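Local coordinates for protein 3-oxo-glucose-6-phosphate:glutamate aminotransferase (Bacillus subtilis subsp. subtilis, PDB 4K2M) that catalyses the reversible pyridoxal phosphate-dependent transamination of 3-dehydro-glucose 6-phosphate with glutamate to give kanosamine 6-phosphate, a step in kanosamine biosynthesis, at residues Ser18-Lys21 / His22-Asp26; Glu41-Lys44 / Gln45-Lys48. All coordinates share one frame; numbering follows the deposited sequence.

Interaction 1: residues Ser18-Lys21 / His22-Asp26; sequences SLLK and HLKGD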
ATOM      1  N   SER A  18      17.724 -17.737 -26.489  1.00 16.28           N
ATOM      2  CA  SER A  18      19.038 -18.000 -27.057  1.00 18.89           C
ATOM      3  C   SER A  18      19.968 -18.553 -25.986  1.00 17.67           C
ATOM      4  O   SER A  18      20.709 -19.520 -26.221  1.00 21.07           O
ATOM      5  CB  SER A  18      19.624 -16.730 -27.676  1.00 25.47           C
ATOM      6  OG  SER A  18      20.863 -17.029 -28.292  1.00 36.02           O
ATOM      7  N   LEU A  19      19.915 -17.956 -24.796  1.00 15.76           N
ATOM      8  CA  LEU A  19      20.768 -18.381 -23.682  1.00 14.35           C
ATOM      9  C   LEU A  19      20.495 -19.838 -23.313  1.00 16.78           C
ATOM     10  O   LEU A  19      21.412 -20.589 -22.957  1.00 16.44           O
ATOM     11  CB  LEU A  19      20.544 -17.470 -22.462  1.00 13.62           C
ATOM     12  CG  LEU A  19      21.456 -17.685 -21.250  1.00 15.56           C
ATOM     13  CD1 LEU A  19      22.943 -17.559 -21.622  1.00 17.71           C
ATOM     14  CD2 LEU A  19      21.095 -16.688 -20.126  1.00 15.38           C
ATOM     15  N   LEU A  20      19.229 -20.240 -23.412  1.00 15.11           N
ATOM     16  CA  LEU A  20      18.821 -21.613 -23.108  1.00 14.94           C
ATOM     17  C   LEU A  20      19.539 -22.599 -24.023  1.00 18.38           C
ATOM     18  O   LEU A  20      20.091 -23.607 -23.558  1.00 18.53           O
ATOM     19  CB  LEU A  20      17.300 -21.753 -23.277  1.00 17.59           C
ATOM     20  CG  LEU A  20      16.727 -23.145 -22.991  1.00 15.57           C
ATOM     21  CD1 LEU A  20      16.974 -23.545 -21.552  1.00 18.47           C
ATOM     22  CD2 LEU A  20      15.232 -23.221 -23.316  1.00 17.55           C
ATOM     23  N   LYS A  21      19.531 -22.315 -25.320  1.00 16.92           N
ATOM     24  CA  LYS A  21      20.272 -23.161 -26.254  1.00 16.36           C
ATOM     25  C   LYS A  21      21.751 -23.193 -25.900  1.00 19.91           C
ATOM     26  O   LYS A  21      22.386 -24.243 -25.943  1.00 19.93           O
ATOM     27  CB  LYS A  21      20.063 -22.673 -27.679  1.00 21.63           C
ATOM     28  CG  LYS A  21      18.609 -22.742 -28.096  1.00 29.77           C
ATOM     29  CD  LYS A  21      18.366 -22.020 -29.408  1.00 47.41           C
ATOM     30  CE  LYS A  21      16.879 -21.778 -29.611  1.00 52.29           C
ATOM     31  NZ  LYS A  21      16.606 -20.366 -29.992  1.00 61.40           N
ATOM     32  N   HIS A  22      22.305 -22.046 -25.526  1.00 18.11           N
ATOM     33  CA  HIS A  22      23.741 -21.988 -25.266  1.00 17.43           C
ATOM     34  C   HIS A  22      24.167 -22.660 -23.974  1.00 21.95           C
ATOM     35  O   HIS A  22      25.234 -23.275 -23.904  1.00 20.96           O
ATOM     36  CB  HIS A  22      24.259 -20.546 -25.321  1.00 20.07           C
ATOM     37  CG  HIS A  22      24.434 -20.035 -26.716  1.00 29.35           C
ATOM     38  ND1 HIS A  22      25.645 -20.081 -27.376  1.00 20.29           N
ATOM     39  CD2 HIS A  22      23.547 -19.495 -27.586  1.00 27.20           C
ATOM     40  CE1 HIS A  22      25.496 -19.579 -28.592  1.00 26.65           C
ATOM     41  NE2 HIS A  22      24.235 -19.218 -28.744  1.00 24.12           N
ATOM     42  N   LEU A  23      23.335 -22.554 -22.946  1.00 13.42           N
ATOM     43  CA  LEU A  23      23.682 -23.118 -21.653  1.00 13.03           C
ATOM     44  C   LEU A  23      23.400 -24.614 -21.641  1.00 15.64           C
ATOM     45  O   LEU A  23      23.859 -25.328 -20.745  1.00 17.51           O
ATOM     46  CB  LEU A  23      22.956 -22.385 -20.516  1.00 14.79           C
ATOM     47  CG  LEU A  23      23.424 -20.949 -20.268  1.00 18.17           C
ATOM     48  CD1 LEU A  23      22.737 -20.321 -19.056  1.00 17.51           C
ATOM     49  CD2 LEU A  23      24.963 -20.875 -20.105  1.00 18.72           C
ATOM     50  N   LYS A  24      22.691 -25.092 -22.659  1.00 16.65           N
ATOM     51  CA  LYS A  24      22.530 -26.530 -22.851  1.00 21.96           C
ATOM     52  C   LYS A  24      23.749 -27.122 -23.551  1.00 25.73           C
ATOM     53  O   LYS A  24      23.975 -28.334 -23.502  1.00 22.31           O
ATOM     54  CB  LYS A  24      21.289 -26.829 -23.684  1.00 19.59           C
ATOM     55  CG  LYS A  24      19.971 -26.775 -22.911  1.00 19.18           C
ATOM     56  CD  LYS A  24      18.807 -27.040 -23.874  1.00 21.27           C
ATOM     57  CE  LYS A  24      17.472 -27.013 -23.159  1.00 23.70           C
ATOM     58  NZ  LYS A  24      16.365 -27.231 -24.137  1.00 27.29           N
ATOM     59  N   GLY A  25      24.542 -26.266 -24.190  1.00 20.94           N
ATOM     60  CA  GLY A  25      25.696 -26.726 -24.957  1.00 26.25           C
ATOM     61  C   GLY A  25      26.989 -26.839 -24.164  1.00 23.85           C
ATOM     62  O   GLY A  25      27.061 -26.421 -23.006  1.00 22.09           O
ATOM     63  N   ASP A  26      28.021 -27.388 -24.800  1.00 25.35           N
ATOM     64  CA  ASP A  26      29.315 -27.626 -24.144  1.00 28.78           C
ATOM     65  C   ASP A  26      30.201 -26.387 -24.010  1.00 24.42           C
ATOM     66  O   ASP A  26      30.881 -26.212 -22.997  1.00 28.54           O
ATOM     67  CB  ASP A  26      30.106 -28.692 -24.904  1.00 35.19           C
ATOM     68  CG  ASP A  26      29.509 -30.073 -24.764  1.00 47.07           C
ATOM     69  OD1 ASP A  26      28.955 -30.378 -23.688  1.00 46.30           O
ATOM     70  OD2 ASP A  26      29.602 -30.856 -25.737  1.00 48.57           O
TER
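L19 and L23, one helical turn apart, cross obliquely: CG of L19 lies 3.7 Å from CD1 of L23, and CD1 of L19 rests equally close against CG of L23. The two leucines leave the backbone with different first torsions. In L19, CG stands anti to the backbone N (chi1 -174°), while in L23 it stands anti to the carbonyl carbon and beside N, which leans its isobutyl group back over the L19 carbonyl. Alongside this pair the N-H of L23 is bonded to L19 O at 2.7 Å. H22 bends back in a similar way, and its ring is placed edge-on to S18 O, with CD2 3.1 Å from that oxygen and in the ring plane; the same oxygen accepts the backbone N-H of H22. The helix 13-24 is the crossover of a beta-alpha-beta unit between the parallel strands 7-9 and 32-34 of the N-terminal domain. Its L19 and H22 touch both strands, and L20 turns to helix 312-329. K24 runs extended across L20, CG passing 3.2 Å from L20 O and CE 3.9 Å from L20 CD1, before NZ reaches a salt bridge with D324 on that same helix. K24 N makes weak bonds to L20 O and K21 O, and G25 N bonds to H22 O.

Interaction 2: residues Glu41-Lys44 / Gln45-Lys48; sequences ERWK and QVLK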
ATOM      1  N   GLU A  41      22.827  -9.512 -11.731  1.00 17.12           N
ATOM      2  CA  GLU A  41      23.876  -9.638 -10.721  1.00 20.57           C
ATOM      3  C   GLU A  41      24.169 -11.087 -10.318  1.00 25.95           C
ATOM      4  O   GLU A  41      25.334 -11.479 -10.171  1.00 24.57           O
ATOM      5  CB  GLU A  41      23.575  -8.767  -9.495  1.00 25.02           C
ATOM      6  CG  GLU A  41      23.889  -7.288  -9.708  1.00 43.34           C
ATOM      7  CD  GLU A  41      25.376  -7.035  -9.909  1.00 64.25           C
ATOM      8  OE1 GLU A  41      25.734  -6.288 -10.845  1.00 64.84           O
ATOM      9  OE2 GLU A  41      26.184  -7.579  -9.125  1.00 70.58           O
ATOM     10  N   ARG A  42      23.121 -11.890 -10.160  0.54 21.55           N
ATOM     11  CA  ARG A  42      23.310 -13.271  -9.728  0.54 24.55           C
ATOM     12  C   ARG A  42      23.869 -14.169 -10.832  0.54 26.77           C
ATOM     13  O   ARG A  42      24.376 -15.251 -10.553  0.54 35.45           O
ATOM     14  CB  ARG A  42      22.022 -13.837  -9.117  0.54 24.76           C
ATOM     15  CG  ARG A  42      21.666 -13.204  -7.770  0.54 29.26           C
ATOM     16  CD  ARG A  42      22.742 -13.516  -6.728  0.54 33.83           C
ATOM     17  NE  ARG A  42      22.698 -12.635  -5.558  0.54 40.37           N
ATOM     18  CZ  ARG A  42      23.403 -11.512  -5.436  0.54 34.09           C
ATOM     19  NH1 ARG A  42      24.205 -11.118  -6.418  0.54 35.97           N
ATOM     20  NH2 ARG A  42      23.304 -10.779  -4.331  0.54 28.22           N
ATOM     21  N   TRP A  43      23.802 -13.709 -12.079  1.00 24.41           N
ATOM     22  CA  TRP A  43      24.398 -14.447 -13.202  1.00 15.48           C
ATOM     23  C   TRP A  43      25.926 -14.374 -13.138  1.00 34.98           C
ATOM     24  O   TRP A  43      26.623 -15.328 -13.502  1.00 31.13           O
ATOM     25  CB  TRP A  43      23.946 -13.870 -14.543  1.00 25.87           C
ATOM     26  CG  TRP A  43      22.742 -14.503 -15.190  1.00 21.77           C
ATOM     27  CD1 TRP A  43      21.675 -13.844 -15.739  1.00 17.07           C
ATOM     28  CD2 TRP A  43      22.506 -15.904 -15.412  1.00 18.13           C
ATOM     29  NE1 TRP A  43      20.790 -14.748 -16.287  1.00 15.11           N
ATOM     30  CE2 TRP A  43      21.272 -16.019 -16.095  1.00 18.01           C
ATOM     31  CE3 TRP A  43      23.222 -17.072 -15.111  1.00 20.93           C
ATOM     32  CZ2 TRP A  43      20.731 -17.249 -16.469  1.00 14.45           C
ATOM     33  CZ3 TRP A  43      22.688 -18.295 -15.473  1.00 23.19           C
ATOM     34  CH2 TRP A  43      21.456 -18.380 -16.147  1.00 17.22           C
ATOM     35  N   LYS A  44      26.436 -13.236 -12.674  1.00 31.54           N
ATOM     36  CA  LYS A  44      27.881 -12.960 -12.649  1.00 33.13           C
ATOM     37  C   LYS A  44      28.726 -14.068 -12.026  1.00 33.22           C
ATOM     38  O   LYS A  44      29.715 -14.518 -12.618  1.00 35.46           O
ATOM     39  CB  LYS A  44      28.164 -11.649 -11.916  1.00 37.44           C
ATOM     40  CG  LYS A  44      27.811 -10.390 -12.693  1.00 38.83           C
ATOM     41  CD  LYS A  44      28.194  -9.158 -11.881  1.00 55.58           C
ATOM     42  CE  LYS A  44      28.526  -7.969 -12.770  1.00 67.15           C
ATOM     43  NZ  LYS A  44      29.951  -7.546 -12.607  1.00 60.12           N
ATOM     44  N   GLN A  45      28.355 -14.499 -10.828  1.00 29.57           N
ATOM     45  CA  GLN A  45      29.118 -15.543 -10.152  1.00 36.66           C
ATOM     46  C   GLN A  45      28.855 -16.879 -10.826  1.00 34.30           C
ATOM     47  O   GLN A  45      29.764 -17.697 -11.012  1.00 34.35           O
ATOM     48  CB  GLN A  45      28.734 -15.621  -8.671  1.00 46.12           C
ATOM     49  CG  GLN A  45      29.350 -16.806  -7.922  1.00 55.08           C
ATOM     50  CD  GLN A  45      30.867 -16.709  -7.784  1.00 63.63           C
ATOM     51  OE1 GLN A  45      31.430 -15.615  -7.691  1.00 60.36           O
ATOM     52  NE2 GLN A  45      31.532 -17.860  -7.767  1.00 66.06           N
ATOM     53  N   VAL A  46      27.596 -17.078 -11.208  1.00 27.09           N
ATOM     54  CA  VAL A  46      27.141 -18.350 -11.742  1.00 27.67           C
ATOM     55  C   VAL A  46      27.867 -18.674 -13.044  1.00 31.31           C
ATOM     56  O   VAL A  46      28.337 -19.793 -13.244  1.00 23.91           O
ATOM     57  CB  VAL A  46      25.602 -18.326 -11.952  1.00 34.06           C
ATOM     58  CG1 VAL A  46      25.162 -19.433 -12.876  1.00 28.96           C
ATOM     59  CG2 VAL A  46      24.879 -18.431 -10.606  1.00 33.61           C
ATOM     60  N   LEU A  47      27.989 -17.676 -13.914  1.00 23.58           N
ATOM     61  CA  LEU A  47      28.565 -17.885 -15.238  1.00 21.71           C
ATOM     62  C   LEU A  47      30.088 -17.832 -15.270  1.00 29.42           C
ATOM     63  O   LEU A  47      30.687 -17.835 -16.347  1.00 27.31           O
ATOM     64  CB  LEU A  47      27.990 -16.869 -16.228  1.00 22.19           C
ATOM     65  CG  LEU A  47      26.517 -17.104 -16.536  1.00 32.39           C
ATOM     66  CD1 LEU A  47      26.018 -16.109 -17.562  1.00 31.98           C
ATOM     67  CD2 LEU A  47      26.318 -18.534 -17.034  1.00 33.65           C
ATOM     68  N   LYS A  48      30.716 -17.778 -14.101  1.00 24.97           N
ATOM     69  CA  LYS A  48      32.177 -17.767 -14.053  1.00 37.92           C
ATOM     70  C   LYS A  48      32.721 -19.077 -14.611  1.00 48.52           C
ATOM     71  O   LYS A  48      33.818 -19.122 -15.175  1.00 40.78           O
ATOM     72  CB  LYS A  48      32.681 -17.545 -12.624  1.00 45.67           C
ATOM     73  CG  LYS A  48      32.768 -16.072 -12.208  1.00 34.83           C
ATOM     74  CD  LYS A  48      33.327 -15.934 -10.800  1.00 45.73           C
ATOM     75  CE  LYS A  48      33.694 -14.489 -10.496  1.00 71.42           C
ATOM     76  NZ  LYS A  48      32.526 -13.574 -10.629  1.00 55.32           N
TER
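The backbone of 41-48 makes one firm helical bond across the two segments, L47 N to W43 O at 2.7 Å, with an N-H...O angle of 160°; L47 is also the first residue to leave helical torsions, and K48 N follows with a bond to Q45 O. Next to this turn the W43 indole meets two side chains through the benzo half of its ring system. V46 comes to the ring edge, near its plane, with CG1 3.8 Å from CZ3 and equally far from CE3. L47 approaches obliquely, its CG 3.6 Å from CE3, and its two methyls diverge: CD1 lies 3.8 Å from CE3 of W43, while CD2 of the leucine lies 4.0 Å from CZ3. CG of L47 stands beside the backbone N (chi1 -69°), which keeps the branch over the W43 carbonyl and next to the indole. The two valine methyls have different neighbours: CG1 meets the indole, while CG2 lies 3.2 Å from R42 O. On another side of the turn, K48 folds at its last torsion (chi4 59°) and brings NZ to 3.6 Å from K44 O; the two lysine NZ atoms remain 6.8 Å apart. In the N-terminal domain, the short helix 41-46 thus turns its tryptophan inward, among I9 of strand 7-9, L19 and L23 of helix 13-24, and S313 and L314 of helix 312-329, with F317 of that last helix stacked edge-to-face on the indole. L47 reaches I9 and L23 as well, and in the conformer described R42 makes a salt bridge to D85 of helix 80-93.

Interaction 1 precedes interaction 2 along the chain, with strand 32-34 running between them, and their centres lie 15 Å apart within the N-terminal domain that NtdA adds to its aminotransferase fold. They meet through side chains: CD2 of L19 packs 3.7 Å from CZ2 of W43, CD1 of L23 lies 3.7 Å from CH2 of W43, and L23 also touches L47. Helix 13-24 and helix 41-46 therefore share one apolar layer, and both also lean on helix 312-329, where F317 touches L20, L23 and W43. Both therefore pack the N-terminal domain against a helix of the aminotransferase family sequence, well away from the cofactor and substrate sites.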